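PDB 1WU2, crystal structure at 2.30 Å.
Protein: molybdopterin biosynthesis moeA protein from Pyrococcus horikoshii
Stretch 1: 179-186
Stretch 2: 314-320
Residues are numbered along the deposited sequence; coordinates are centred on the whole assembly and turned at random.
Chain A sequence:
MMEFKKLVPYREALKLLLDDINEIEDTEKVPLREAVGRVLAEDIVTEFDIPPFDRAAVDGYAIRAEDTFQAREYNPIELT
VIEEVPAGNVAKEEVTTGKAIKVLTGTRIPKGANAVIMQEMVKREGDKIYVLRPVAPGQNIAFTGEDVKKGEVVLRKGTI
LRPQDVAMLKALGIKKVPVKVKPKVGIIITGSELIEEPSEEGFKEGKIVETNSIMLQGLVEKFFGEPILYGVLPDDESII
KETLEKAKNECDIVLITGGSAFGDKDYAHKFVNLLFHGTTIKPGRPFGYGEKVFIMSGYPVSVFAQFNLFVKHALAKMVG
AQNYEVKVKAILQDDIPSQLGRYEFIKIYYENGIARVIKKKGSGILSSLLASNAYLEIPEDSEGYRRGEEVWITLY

Stretch 1, residues 179-186: VKVKPKVG
Stretch 2 (314-320) ALAKMVG

How are the two stretches laid against each other? Residues 179-180 close one strand and 184-186 open another, with an extended linker between them: Val181, Lys182 and Pro183 have phi/psi of -67/137°, -65/126° and -58/130°. The second stretch is the last part of a helix, with phi near -65° and psi near -40° from Ala314 to Met318, then -101/-2° at Val319 and 64/33° at Gly320. The register runs in opposing order, since Lys180 CA lies 5.9 Å from Val319 CA and Val185 reaches back to Leu315, a turn earlier in the helix. Between them, Pro183 CA is 7.1 Å from Met318 CA. No hydrogen bond crosses the contact, which buries 307 Å² and rests on packing.

Which side chains of the extended segment meet the helix? The CA-to-CB bonds of Lys180, Pro183 and Val185 point toward it, while those of Val181, Lys182 and Lys184 point away. Pro183 holds the middle of the contact. Its ring, puckered C-gamma exo, touches three residues: CD lies 3.6 Å from Val319 CG1, CG 3.9 Å from Met318 CB, and CB 4.3 Å from Leu315 CD2. The closed ring keeps these carbons in a compact apolar block against the helix. Val185, with chi1 at 176° (t), places its CG2 3.6 Å from Leu315 CD2.

How do the helix side chains reach a partner when their CA-to-CB bonds point sideways? Leu315 does it through its rotamer: chi1 of -72° (m) and chi2 of 161° (t) bring the end of the side chain nearer, so that CD2 meets both Pro183 and Val185. Val319, with chi1 at -60° (m), directs CG1 to the proline ring; the same methyl is 4.3 Å from Val181 O, so Val181 approaches through its backbone even though its side chain turns away. Met318 is selenomethionine, with chi1 -72° (m), chi2 176° (t) and chi3 107°, between wells. Its closest approach to Pro183 is from CB to the ring CG, and the chain stays near the ring, with SE 4.0 Å from Pro183 CB.

What does a lysine do in such an apolar setting? Lys180 lends its aliphatic part to the end of the helix: CG is 3.5 Å from Val319 O, and its CB is 4.1 Å from Val319 CB. The m, m, t, t rotamer (-63°, -80°, -161°, -178°) bends the chain near its base and then extends it, carrying CE alongside Val319, 3.8 Å from Val319 O. The amine NZ is hydrogen-bonded elsewhere in the structure, so the buried lysine does not leave its charged end without a partner.

How does the helix backbone behave beside this contact? Met318 N donates to Ala314 O at 3.1 Å, but the bond from Val319 N to Leu315 O is weak at 3.3 Å, as is that from Gly320 N to Lys317 O at 3.4 Å. Gly320 is the first residue to leave helical phi/psi, and its positive phi is a conformation that favours glycine.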

ATOM      1  N   VAL A 179      -4.428  19.418   0.402  1.00 29.39           N
ATOM      2  CA  VAL A 179      -3.618  18.409  -0.276  1.00 29.12           C
ATOM      3  C   VAL A 179      -3.306  18.852  -1.705  1.00 28.97           C
ATOM      4  O   VAL A 179      -3.981  19.719  -2.257  1.00 29.10           O
ATOM      5  CB  VAL A 179      -4.330  17.032  -0.308  1.00 29.11           C
ATOM      6  CG1 VAL A 179      -4.482  16.475   1.097  1.00 28.54           C
ATOM      7  CG2 VAL A 179      -5.691  17.116  -1.007  1.00 29.14           C
ATOM      8  N   LYS A 180      -2.283  18.256  -2.304  1.00 28.63           N
ATOM      9  CA  LYS A 180      -1.930  18.555  -3.686  1.00 28.42           C
ATOM     10  C   LYS A 180      -3.029  18.073  -4.632  1.00 28.20           C
ATOM     11  O   LYS A 180      -3.652  17.032  -4.404  1.00 27.73           O
ATOM     12  CB  LYS A 180      -0.606  17.886  -4.070  1.00 28.36           C
ATOM     13  CG  LYS A 180       0.603  18.367  -3.283  1.00 28.40           C
ATOM     14  CD  LYS A 180       1.144  19.680  -3.812  1.00 28.22           C
ATOM     15  CE  LYS A 180       2.571  19.914  -3.348  1.00 28.07           C
ATOM     16  NZ  LYS A 180       3.102  21.219  -3.824  1.00 27.84           N
ATOM     17  N   VAL A 181      -3.263  18.851  -5.685  1.00 28.14           N
ATOM     18  CA  VAL A 181      -4.125  18.436  -6.783  1.00 28.18           C
ATOM     19  C   VAL A 181      -3.437  17.275  -7.491  1.00 28.12           C
ATOM     20  O   VAL A 181      -2.223  17.307  -7.703  1.00 28.15           O
ATOM     21  CB  VAL A 181      -4.378  19.597  -7.778  1.00 28.14           C
ATOM     22  CG1 VAL A 181      -5.004  19.093  -9.078  1.00 28.13           C
ATOM     23  CG2 VAL A 181      -5.266  20.657  -7.138  1.00 28.39           C
ATOM     24  N   LYS A 182      -4.215  16.249  -7.824  1.00 28.15           N
ATOM     25  CA  LYS A 182      -3.704  15.074  -8.516  1.00 28.19           C
ATOM     26  C   LYS A 182      -3.233  15.475  -9.906  1.00 28.43           C
ATOM     27  O   LYS A 182      -4.005  16.069 -10.662  1.00 28.59           O
ATOM     28  CB  LYS A 182      -4.793  14.014  -8.655  1.00 28.05           C
ATOM     29  CG  LYS A 182      -5.328  13.486  -7.343  1.00 28.02           C
ATOM     30  CD  LYS A 182      -6.164  12.237  -7.569  1.00 28.09           C
ATOM     31  CE  LYS A 182      -6.748  11.709  -6.274  1.00 28.03           C
ATOM     32  NZ  LYS A 182      -7.442  10.413  -6.496  1.00 28.03           N
ATOM     33  N   PRO A 183      -1.982  15.165 -10.252  1.00 28.60           N
ATOM     34  CA  PRO A 183      -1.492  15.417 -11.609  1.00 28.71           C
ATOM     35  C   PRO A 183      -2.351  14.691 -12.632  1.00 28.88           C
ATOM     36  O   PRO A 183      -2.617  13.501 -12.475  1.00 28.94           O
ATOM     37  CB  PRO A 183      -0.073  14.832 -11.595  1.00 28.74           C
ATOM     38  CG  PRO A 183       0.314  14.765 -10.168  1.00 28.70           C
ATOM     39  CD  PRO A 183      -0.947  14.554  -9.401  1.00 28.56           C
ATOM     40  N   LYS A 184      -2.800  15.409 -13.651  1.00 29.15           N
ATOM     41  CA  LYS A 184      -3.541  14.801 -14.742  1.00 29.27           C
ATOM     42  C   LYS A 184      -2.546  14.115 -15.677  1.00 29.08           C
ATOM     43  O   LYS A 184      -1.623  14.750 -16.173  1.00 29.03           O
ATOM     44  CB  LYS A 184      -4.344  15.864 -15.488  1.00 29.51           C
ATOM     45  CG  LYS A 184      -5.437  16.516 -14.643  1.00 30.06           C
ATOM     46  CD  LYS A 184      -5.869  17.878 -15.208  1.00 31.01           C
ATOM     47  CE  LYS A 184      -6.174  18.905 -14.112  1.00 31.56           C
ATOM     48  NZ  LYS A 184      -5.664  20.271 -14.464  1.00 32.04           N
ATOM     49  N   VAL A 185      -2.733  12.816 -15.897  1.00 28.99           N
ATOM     50  CA  VAL A 185      -1.842  12.016 -16.731  1.00 28.92           C
ATOM     51  C   VAL A 185      -2.611  11.490 -17.936  1.00 29.01           C
ATOM     52  O   VAL A 185      -3.475  10.634 -17.789  1.00 28.67           O
ATOM     53  CB  VAL A 185      -1.277  10.814 -15.936  1.00 28.90           C
ATOM     54  CG1 VAL A 185      -0.412   9.912 -16.824  1.00 28.93           C
ATOM     55  CG2 VAL A 185      -0.496  11.295 -14.729  1.00 28.63           C
ATOM     56  N   GLY A 186      -2.289  12.002 -19.121  1.00 29.29           N
ATOM     57  CA  GLY A 186      -2.887  11.529 -20.355  1.00 29.66           C
ATOM     58  C   GLY A 186      -2.398  10.139 -20.726  1.00 30.04           C
ATOM     59  O   GLY A 186      -1.271   9.766 -20.409  1.00 29.77           O
ATOM     60  N   ALA A 314       8.301  10.219 -11.132  1.00 24.55           N
ATOM     61  CA  ALA A 314       7.882  11.527 -11.639  1.00 24.88           C
ATOM     62  C   ALA A 314       6.609  12.002 -10.945  1.00 25.12           C
ATOM     63  O   ALA A 314       6.522  13.147 -10.512  1.00 25.22           O
ATOM     64  CB  ALA A 314       7.667  11.475 -13.148  1.00 24.88           C
ATOM     65  N   LEU A 315       5.627  11.114 -10.846  1.00 25.50           N
ATOM     66  CA  LEU A 315       4.366  11.407 -10.167  1.00 25.81           C
ATOM     67  C   LEU A 315       4.585  11.772  -8.698  1.00 26.05           C
ATOM     68  O   LEU A 315       3.959  12.697  -8.183  1.00 25.85           O
ATOM     69  CB  LEU A 315       3.422  10.208 -10.263  1.00 25.74           C
ATOM     70  CG  LEU A 315       2.825   9.964 -11.649  1.00 26.11           C
ATOM     71  CD1 LEU A 315       2.300   8.543 -11.763  1.00 25.98           C
ATOM     72  CD2 LEU A 315       1.713  10.965 -11.944  1.00 26.47           C
ATOM     73  N   ALA A 316       5.478  11.039  -8.037  1.00 26.37           N
ATOM     74  CA  ALA A 316       5.817  11.298  -6.641  1.00 26.59           C
ATOM     75  C   ALA A 316       6.479  12.662  -6.471  1.00 26.77           C
ATOM     76  O   ALA A 316       6.234  13.350  -5.490  1.00 26.85           O
ATOM     77  CB  ALA A 316       6.724  10.198  -6.102  1.00 26.64           C
ATOM     78  N   LYS A 317       7.310  13.051  -7.431  1.00 27.16           N
ATOM     79  CA  LYS A 317       7.962  14.360  -7.405  1.00 27.45           C
ATOM     80  C   LYS A 317       6.959  15.499  -7.594  1.00 28.15           C
ATOM     81  O   LYS A 317       7.124  16.575  -7.022  1.00 28.22           O
ATOM     82  CB  LYS A 317       9.052  14.448  -8.479  1.00 27.31           C
ATOM     83  CG  LYS A 317      10.154  15.450  -8.149  1.00 26.63           C
ATOM     84  CD  LYS A 317      10.717  16.114  -9.384  1.00 25.63           C
ATOM     85  CE  LYS A 317      11.662  17.244  -9.013  1.00 25.42           C
ATOM     86  NZ  LYS A 317      12.532  17.615 -10.153  1.00 25.20           N
HETATM   87  N   MSE A 318       5.916  15.248  -8.383  1.00 28.98           N
HETATM   88  CA  MSE A 318       4.917  16.266  -8.715  1.00 29.71           C
HETATM   89  C   MSE A 318       4.032  16.627  -7.515  1.00 29.55           C
HETATM   90  O   MSE A 318       3.607  17.770  -7.383  1.00 29.57           O
HETATM   91  CB  MSE A 318       4.057  15.807  -9.903  1.00 30.26           C
HETATM   92  CG  MSE A 318       4.799  15.828 -11.231  1.00 32.68           C
HETATM   93 SE   MSE A 318       3.758  15.136 -12.744  1.00 40.07          SE
HETATM   94  CE  MSE A 318       3.420  16.808 -13.599  1.00 38.51           C
ATOM     95  N   VAL A 319       3.766  15.658  -6.643  1.00 29.45           N
ATOM     96  CA  VAL A 319       3.011  15.906  -5.411  1.00 29.29           C
ATOM     97  C   VAL A 319       3.918  16.010  -4.173  1.00 29.23           C
ATOM     98  O   VAL A 319       3.436  16.254  -3.066  1.00 29.27           O
ATOM     99  CB  VAL A 319       1.937  14.816  -5.171  1.00 29.41           C
ATOM    100  CG1 VAL A 319       0.943  14.783  -6.325  1.00 29.51           C
ATOM    101  CG2 VAL A 319       2.570  13.435  -4.952  1.00 29.26           C
ATOM    102  N   GLY A 320       5.223  15.835  -4.361  1.00 29.03           N
ATOM    103  CA  GLY A 320       6.171  15.836  -3.260  1.00 28.95           C
ATOM    104  C   GLY A 320       5.966  14.702  -2.268  1.00 28.86           C
ATOM    105  O   GLY A 320       6.218  14.869  -1.075  1.00 28.78           O
TER